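Long-range contacts in SusD-like carbohydrate binding protein (Bacteroides vulgatus, PDB 3LEW), which probably binds carbohydrate at the outer membrane as a SusD-family protein, in support of nutrient capture by the bacterium: residues D233-M237 against N251-I255; Y350-A354 against K368-L372; A22-L26 against D96-V100. All coordinates share one frame. Residue numbers count along the deposited sequence, not the author numbering.

Interaction 1. Residues D233-M237 against N251-I255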
loop_
_atom_site.group_PDB
_atom_site.type_symbol
_atom_site.label_atom_id
_atom_site.label_comp_id
_atom_site.label_asym_id
_atom_site.label_seq_id
_atom_site.Cartn_x
_atom_site.Cartn_y
_atom_site.Cartn_z
ATOM N N ASP A 233 -6.596 13.473 -15.642
ATOM C CA ASP A 233 -7.438 13.219 -14.489
ATOM C C ASP A 233 -6.848 13.868 -13.241
ATOM O O ASP A 233 -5.866 13.374 -12.706
ATOM C CB ASP A 233 -7.594 11.711 -14.267
ATOM C CG ASP A 233 -8.548 11.367 -13.113
ATOM O OD1 ASP A 233 -9.253 12.287 -12.583
ATOM O OD2 ASP A 233 -8.591 10.151 -12.729
ATOM N N ASN A 234 -7.428 14.981 -12.804
ATOM C CA ASN A 234 -6.899 15.718 -11.639
ATOM C C ASN A 234 -7.930 15.857 -10.524
ATOM O O ASN A 234 -7.785 16.673 -9.601
ATOM C CB ASN A 234 -6.301 17.062 -12.110
ATOM C CG ASN A 234 -7.344 18.106 -12.450
ATOM O OD1 ASN A 234 -7.021 19.300 -12.533
ATOM N ND2 ASN A 234 -8.573 17.691 -12.663
ATOM N N TYR A 235 -8.934 14.982 -10.567
ATOM C CA TYR A 235 -10.050 15.015 -9.631
ATOM C C TYR A 235 -9.600 14.740 -8.195
ATOM O O TYR A 235 -8.835 13.812 -7.930
ATOM C CB TYR A 235 -11.094 13.974 -9.982
ATOM C CG TYR A 235 -12.309 14.028 -9.104
ATOM C CD1 TYR A 235 -13.293 14.959 -9.335
ATOM C CD2 TYR A 235 -12.491 13.144 -8.034
ATOM C CE1 TYR A 235 -14.430 15.030 -8.537
ATOM C CE2 TYR A 235 -13.658 13.205 -7.222
ATOM C CZ TYR A 235 -14.625 14.139 -7.495
ATOM O OH TYR A 235 -15.790 14.280 -6.738
ATOM N N LEU A 236 -10.061 15.577 -7.280
ATOM C CA LEU A 236 -9.896 15.318 -5.869
ATOM C C LEU A 236 -11.285 15.291 -5.237
ATOM O O LEU A 236 -12.107 16.182 -5.506
ATOM C CB LEU A 236 -9.022 16.389 -5.198
ATOM C CG LEU A 236 -7.510 16.360 -5.520
ATOM C CD1 LEU A 236 -6.740 17.537 -4.907
ATOM C CD2 LEU A 236 -6.861 15.018 -5.063
HETATM N N MSE A 237 -11.542 14.281 -4.409
HETATM C CA MSE A 237 -12.897 14.030 -3.905
HETATM C C MSE A 237 -13.337 15.103 -2.921
HETATM O O MSE A 237 -12.520 15.836 -2.345
HETATM C CB MSE A 237 -13.004 12.621 -3.300
HETATM C CG MSE A 237 -12.273 12.413 -1.980
HETATM SE SE MSE A 237 -12.581 10.676 -1.241
HETATM C CE MSE A 237 -11.034 9.900 -2.052
ATOM N N ASN A 251 -16.049 5.670 -6.333
ATOM C CA ASN A 251 -15.505 7.003 -6.053
ATOM C C ASN A 251 -14.630 7.492 -7.216
ATOM O O ASN A 251 -13.719 6.766 -7.682
ATOM C CB ASN A 251 -14.760 6.883 -4.723
ATOM C CG ASN A 251 -14.178 8.161 -4.237
ATOM O OD1 ASN A 251 -13.434 8.825 -4.948
ATOM N ND2 ASN A 251 -14.525 8.534 -2.995
ATOM N N LYS A 252 -14.872 8.724 -7.692
ATOM C CA LYS A 252 -14.141 9.247 -8.866
ATOM C C LYS A 252 -12.653 9.515 -8.628
ATOM O O LYS A 252 -11.902 9.707 -9.583
ATOM C CB LYS A 252 -14.801 10.506 -9.427
ATOM C CG LYS A 252 -16.102 10.215 -10.206
ATOM C CD LYS A 252 -16.884 11.518 -10.569
ATOM C CE LYS A 252 -17.494 12.172 -9.334
ATOM N NZ LYS A 252 -18.085 13.514 -9.651
ATOM N N GLU A 253 -12.228 9.564 -7.378
ATOM C CA GLU A 253 -10.808 9.754 -7.112
ATOM C C GLU A 253 -10.041 8.435 -7.116
ATOM O O GLU A 253 -8.804 8.408 -7.142
ATOM C CB GLU A 253 -10.623 10.496 -5.774
ATOM C CG GLU A 253 -9.335 11.299 -5.777
ATOM C CD GLU A 253 -8.847 11.725 -4.415
ATOM O OE1 GLU A 253 -9.532 12.545 -3.735
ATOM O OE2 GLU A 253 -7.766 11.247 -4.005
ATOM N N TRP A 254 -10.745 7.316 -7.009
ATOM C CA TRP A 254 -10.084 6.011 -7.060
ATOM C C TRP A 254 -9.733 5.703 -8.505
ATOM O O TRP A 254 -10.605 5.521 -9.342
ATOM C CB TRP A 254 -10.944 4.888 -6.506
ATOM C CG TRP A 254 -11.256 4.906 -5.057
ATOM C CD1 TRP A 254 -11.424 6.009 -4.234
ATOM C CD2 TRP A 254 -11.539 3.756 -4.244
ATOM N NE1 TRP A 254 -11.781 5.599 -2.958
ATOM C CE2 TRP A 254 -11.873 4.230 -2.941
ATOM C CE3 TRP A 254 -11.555 2.375 -4.493
ATOM C CZ2 TRP A 254 -12.227 3.371 -1.915
ATOM C CZ3 TRP A 254 -11.941 1.511 -3.473
ATOM C CH2 TRP A 254 -12.255 2.026 -2.181
ATOM N N ILE A 255 -8.441 5.604 -8.767
ATOM C CA ILE A 255 -7.922 5.178 -10.060
ATOM C C ILE A 255 -7.960 3.663 -10.187
ATOM O O ILE A 255 -8.275 3.139 -11.248
ATOM C CB ILE A 255 -6.479 5.671 -10.221
ATOM C CG1 ILE A 255 -6.472 7.212 -10.239
ATOM C CG2 ILE A 255 -5.864 5.129 -11.499
ATOM C CD1 ILE A 255 -5.061 7.811 -10.194
HETATM O O HOH W 1 -11.825 11.157 -11.920
HETATM O O HOH W 2 -9.726 8.406 -10.900
HETATM O O HOH W 3 -18.595 14.681 -7.011
#

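Interaction 2. Residues Y350-A354 against K368-L372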
loop_
_atom_site.group_PDB
_atom_site.type_symbol
_atom_site.label_atom_id
_atom_site.label_comp_id
_atom_site.label_asym_id
_atom_site.label_seq_id
_atom_site.Cartn_x
_atom_site.Cartn_y
_atom_site.Cartn_z
ATOM N N TYR A 350 -0.899 13.473 -7.118
ATOM C CA TYR A 350 -0.491 14.849 -6.780
ATOM C C TYR A 350 0.759 14.830 -5.890
ATOM O O TYR A 350 1.692 15.594 -6.080
ATOM C CB TYR A 350 -1.577 15.588 -6.002
ATOM C CG TYR A 350 -2.656 16.269 -6.808
ATOM C CD1 TYR A 350 -3.756 15.565 -7.286
ATOM C CD2 TYR A 350 -2.597 17.620 -7.046
ATOM C CE1 TYR A 350 -4.770 16.183 -7.987
ATOM C CE2 TYR A 350 -3.616 18.261 -7.772
ATOM C CZ TYR A 350 -4.720 17.536 -8.212
ATOM O OH TYR A 350 -5.736 18.212 -8.908
ATOM N N LEU A 351 0.770 13.925 -4.919
ATOM C CA LEU A 351 1.907 13.836 -3.986
ATOM C C LEU A 351 3.189 13.305 -4.655
ATOM O O LEU A 351 4.263 13.806 -4.372
ATOM C CB LEU A 351 1.521 12.946 -2.808
ATOM C CG LEU A 351 0.552 13.632 -1.812
ATOM C CD1 LEU A 351 -0.122 12.540 -0.963
ATOM C CD2 LEU A 351 1.322 14.610 -0.895
ATOM N N ILE A 352 3.067 12.318 -5.553
ATOM C CA ILE A 352 4.205 11.825 -6.337
ATOM C C ILE A 352 4.784 12.950 -7.236
ATOM O O ILE A 352 5.988 13.131 -7.302
ATOM C CB ILE A 352 3.833 10.616 -7.242
ATOM C CG1 ILE A 352 3.497 9.348 -6.408
ATOM C CG2 ILE A 352 4.965 10.276 -8.269
ATOM C CD1 ILE A 352 2.781 8.277 -7.148
ATOM N N ASN A 353 3.899 13.635 -7.941
ATOM C CA ASN A 353 4.274 14.780 -8.762
ATOM C C ASN A 353 5.029 15.836 -7.936
ATOM O O ASN A 353 6.127 16.299 -8.331
ATOM C CB ASN A 353 3.034 15.333 -9.447
ATOM C CG ASN A 353 3.348 16.315 -10.531
ATOM O OD1 ASN A 353 3.156 17.519 -10.333
ATOM N ND2 ASN A 353 3.795 15.824 -11.727
ATOM N N ALA A 354 4.470 16.205 -6.779
ATOM C CA ALA A 354 5.148 17.143 -5.873
ATOM C C ALA A 354 6.526 16.679 -5.446
ATOM O O ALA A 354 7.493 17.428 -5.512
ATOM C CB ALA A 354 4.288 17.473 -4.631
ATOM N N LYS A 368 1.363 21.712 -6.389
ATOM C CA LYS A 368 0.683 20.419 -6.337
ATOM C C LYS A 368 0.399 20.018 -4.894
ATOM O O LYS A 368 -0.700 19.568 -4.591
ATOM C CB LYS A 368 1.453 19.346 -7.104
ATOM C CG LYS A 368 1.656 19.721 -8.598
ATOM C CD LYS A 368 0.364 19.577 -9.383
ATOM C CE LYS A 368 0.502 19.909 -10.876
ATOM N NZ LYS A 368 0.791 21.316 -11.272
ATOM N N LEU A 369 1.355 20.251 -4.005
ATOM C CA LEU A 369 1.144 20.040 -2.586
ATOM C C LEU A 369 -0.002 20.907 -2.045
ATOM O O LEU A 369 -0.888 20.430 -1.339
ATOM C CB LEU A 369 2.439 20.336 -1.825
ATOM C CG LEU A 369 2.441 20.073 -0.321
ATOM C CD1 LEU A 369 2.070 18.581 0.008
ATOM C CD2 LEU A 369 3.792 20.497 0.284
ATOM N N ASN A 370 0.012 22.185 -2.412
ATOM C CA ASN A 370 -1.016 23.117 -1.969
ATOM C C ASN A 370 -2.391 22.814 -2.560
ATOM O O ASN A 370 -3.388 23.128 -1.930
ATOM C CB ASN A 370 -0.606 24.559 -2.262
ATOM C CG ASN A 370 0.327 25.130 -1.191
ATOM O OD1 ASN A 370 0.423 24.579 -0.088
ATOM N ND2 ASN A 370 1.023 26.212 -1.511
ATOM N N ASP A 371 -2.458 22.269 -3.775
ATOM C CA ASP A 371 -3.751 21.846 -4.370
ATOM C C ASP A 371 -4.418 20.786 -3.450
ATOM O O ASP A 371 -5.625 20.859 -3.179
ATOM C CB ASP A 371 -3.594 21.195 -5.762
ATOM C CG ASP A 371 -3.230 22.170 -6.855
ATOM O OD1 ASP A 371 -3.579 23.384 -6.754
ATOM O OD2 ASP A 371 -2.589 21.687 -7.856
ATOM N N LEU A 372 -3.632 19.789 -3.017
ATOM C CA LEU A 372 -4.159 18.742 -2.154
ATOM C C LEU A 372 -4.539 19.350 -0.808
ATOM O O LEU A 372 -5.624 19.105 -0.288
ATOM C CB LEU A 372 -3.146 17.630 -1.954
ATOM C CG LEU A 372 -3.535 16.495 -1.016
ATOM C CD1 LEU A 372 -4.896 15.840 -1.387
ATOM C CD2 LEU A 372 -2.388 15.447 -1.010
#

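Interaction 3. Residues A22-L26 against D96-V100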
loop_
_atom_site.group_PDB
_atom_site.type_symbol
_atom_site.label_atom_id
_atom_site.label_comp_id
_atom_site.label_asym_id
_atom_site.label_seq_id
_atom_site.Cartn_x
_atom_site.Cartn_y
_atom_site.Cartn_z
ATOM N N ALA A 22 -6.940 -15.877 -22.806
ATOM C CA ALA A 22 -5.814 -15.223 -22.140
ATOM C C ALA A 22 -6.334 -14.279 -21.067
ATOM O O ALA A 22 -5.828 -14.242 -19.938
ATOM C CB ALA A 22 -4.962 -14.477 -23.149
ATOM N N GLU A 23 -7.355 -13.514 -21.404
ATOM C CA GLU A 23 -7.931 -12.595 -20.435
ATOM C C GLU A 23 -8.472 -13.348 -19.221
ATOM O O GLU A 23 -8.349 -12.857 -18.073
ATOM C CB GLU A 23 -9.008 -11.738 -21.096
ATOM C CG GLU A 23 -9.702 -10.796 -20.138
ATOM C CD GLU A 23 -10.271 -9.569 -20.842
ATOM O OE1 GLU A 23 -11.164 -9.696 -21.686
ATOM O OE2 GLU A 23 -9.845 -8.459 -20.525
ATOM N N LYS A 24 -9.022 -14.538 -19.426
ATOM C CA LYS A 24 -9.539 -15.302 -18.308
ATOM C C LYS A 24 -8.423 -15.665 -17.337
ATOM O O LYS A 24 -8.607 -15.583 -16.128
ATOM C CB LYS A 24 -10.269 -16.543 -18.755
ATOM C CG LYS A 24 -10.974 -17.260 -17.602
ATOM N N VAL A 25 -7.272 -16.086 -17.858
ATOM C CA VAL A 25 -6.137 -16.370 -16.984
ATOM C C VAL A 25 -5.683 -15.140 -16.193
ATOM O O VAL A 25 -5.355 -15.202 -14.964
ATOM C CB VAL A 25 -4.980 -17.010 -17.754
ATOM C CG1 VAL A 25 -3.753 -17.182 -16.831
ATOM C CG2 VAL A 25 -5.424 -18.336 -18.361
ATOM N N LEU A 26 -5.606 -14.000 -16.875
ATOM C CA LEU A 26 -5.255 -12.766 -16.194
ATOM C C LEU A 26 -6.263 -12.379 -15.114
ATOM O O LEU A 26 -5.866 -11.931 -14.003
ATOM C CB LEU A 26 -5.097 -11.631 -17.206
ATOM C CG LEU A 26 -4.017 -10.579 -17.055
ATOM C CD1 LEU A 26 -2.640 -11.294 -16.821
ATOM C CD2 LEU A 26 -3.990 -9.739 -18.350
ATOM N N ASP A 96 1.156 -16.381 -13.761
ATOM C CA ASP A 96 -0.035 -16.132 -14.600
ATOM C C ASP A 96 0.226 -15.106 -15.710
ATOM O O ASP A 96 -0.106 -15.363 -16.879
ATOM C CB ASP A 96 -1.226 -15.643 -13.757
ATOM C CG ASP A 96 -1.801 -16.734 -12.859
ATOM O OD1 ASP A 96 -1.784 -17.935 -13.243
ATOM O OD2 ASP A 96 -2.293 -16.411 -11.762
ATOM N N CYS A 97 0.824 -13.960 -15.335
ATOM C CA CYS A 97 1.199 -12.946 -16.312
ATOM C C CYS A 97 2.134 -13.555 -17.374
ATOM O O CYS A 97 1.921 -13.334 -18.561
ATOM C CB CYS A 97 1.901 -11.756 -15.691
ATOM S SG CYS A 97 0.877 -10.852 -14.521
ATOM N N ASN A 98 3.141 -14.327 -16.951
ATOM C CA ASN A 98 4.072 -14.924 -17.906
ATOM C C ASN A 98 3.388 -15.957 -18.809
ATOM O O ASN A 98 3.733 -16.087 -19.987
ATOM C CB ASN A 98 5.279 -15.537 -17.194
ATOM C CG ASN A 98 6.199 -14.474 -16.600
ATOM O OD1 ASN A 98 6.178 -13.344 -17.060
ATOM N ND2 ASN A 98 7.026 -14.845 -15.583
ATOM N N GLY A 99 2.434 -16.711 -18.272
ATOM C CA GLY A 99 1.686 -17.670 -19.119
ATOM C C GLY A 99 0.888 -16.936 -20.192
ATOM O O GLY A 99 0.872 -17.350 -21.353
ATOM N N VAL A 100 0.270 -15.819 -19.832
ATOM C CA VAL A 100 -0.417 -14.968 -20.801
ATOM C C VAL A 100 0.559 -14.422 -21.870
ATOM O O VAL A 100 0.315 -14.537 -23.082
ATOM C CB VAL A 100 -1.196 -13.845 -20.095
ATOM C CG1 VAL A 100 -1.656 -12.748 -21.081
ATOM C CG2 VAL A 100 -2.357 -14.481 -19.312
#

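Interaction 1. Residues D233-M237 against N251-I255
The loop that leaves helix 219-232 packs on a type I beta turn, Asn251 to Trp254, that leads into strand 254-258. Within the turn Trp254 N bonds to Asn251 O (3.1 Å), and Asn251 OD1 accepts from Glu253 N (2.8 Å), an Asx turn. One direct hydrogen bond joins the segments: Met237 N to Glu253 OE1, 2.7 Å and nearly straight. The Glu253 carboxylate also forms salt bridges with Arg345 and Arg376, so the loop backbone is tied, through the buried Glu253, to two arginines. Waters fill gaps between the segments. Water 1 donates to Asp233 OD1 and Lys252 O; water 2 lies 2.8 Å from Asp233 OD2 and 2.9 Å from Lys252 O; water 3 links Tyr235 OH, itself bonded to Glu241, with Lys252 NZ. Lys252 CB makes a CH-pi contact over one face of the Tyr235 ring, 4.0 Å from its centroid. The selenomethionine side chain of Met237 runs past the turn, its CE at the edge of the Trp254 ring and its SE 3.4 Å from Asn251 ND2.

Interaction 2. Residues Y350-A354 against K368-L372
Two helix segments cross nearly antiparallel, at -155° with axes 8.8 Å apart at closest approach, and meet by side-chain packing, with no hydrogen bond between them. They draw nearest at Ala354 and Lys368, whose CA atoms are 5.6 Å apart. The small methyl of Ala354 permits this: its CB rests 4.1 Å from Leu369 N and 4.2 Å from Lys368 CB. Beside it the Lys368 chain bends past Asn353, CG packing 3.2 Å from Asn353 OD1, an oxygen hydrogen-bonded to Lys357, before its ammonium turns off to a salt bridge with Asp364. Helices 346-359 and 365-376 are successive in the chain and form a helical hairpin, consistent with the tetratricopeptide-like helix pairs of SusD proteins. Tyr350 is the largest bump. Its ring lies obliquely over segment 368-372, with CD2 3.7 Å from Lys368 O and CE2 3.6 Å from Asp371 CB, while its hydroxyl probably hydrogen-bonds to Asn234 O. Leu351 abuts two leucines of the other helix: its CG meets Leu372 CD2 at 3.5 Å, and its CD2 meets Leu369 CD1 at 4.1 Å. Helix 387-401 adds to the packing here, Ile394 touching both Ala354 and Leu369, and Glu401 touching Leu372.

Interaction 3. Residues A22-L26 against D96-V100
This is a mainly apolar helix-helix contact between helix 19-35, near the start of the modelled chain, and helix 81-103. The two segments run almost exactly antiparallel, at 171°, with axes 9.2 Å apart at closest approach and no hydrogen bond between them. Val100 is the main knob. Its CG2 methyl meets three residues of the other helix, lying 3.5 Å from Ala22 O, 3.9 Å from Val25 CG1 and 4.1 Å from Leu26 CD1, while its CG1 lies 4.3 Å from Ala22 CB. Small Ala22 lets the backbones draw together at this end, where its CA and that of Val100 are 5.6 Å apart; at the other end the CA atoms of Leu26 and Asp96 are 6.4 Å apart. There Leu26 CD1 settles against Cys97, 4.2 Å from both its CA and its SG, and Val25 CG1 lies 4.1 Å from Asp96 O. Helix 111-135 covers one flank: Ala121 touches both Leu26 and Val100, and Gln120 and Leu124 pack on Leu26 and Cys97 in turn. Close antiparallel packing of this kind, extended by a further helix, is consistent with the tetratricopeptide-like helical framework of SusD-family proteins, to whose N-terminal part both segments belong.

Overall arrangement
From the N terminus, interaction 3 comes first and spans the longest interval: 69 residues, more than half of them helical, separate its segments as it brings helix 81-103 back to helix 19-35. Interactions 1 and 2 follow, each closing over only 13 residues. The three lie in series, with none nested or crossed. Interaction 1 joins the loop after helix 219-232 to the turn that leads into strand 254-258, and interaction 2 pairs two successive helices further on. These two touch through Asn234 and Tyr350, and Leu236 packs on Tyr350 and Leu372. Interaction 3 stands apart, its centre about 29 Å and 35 Å from the centres of interactions 1 and 2.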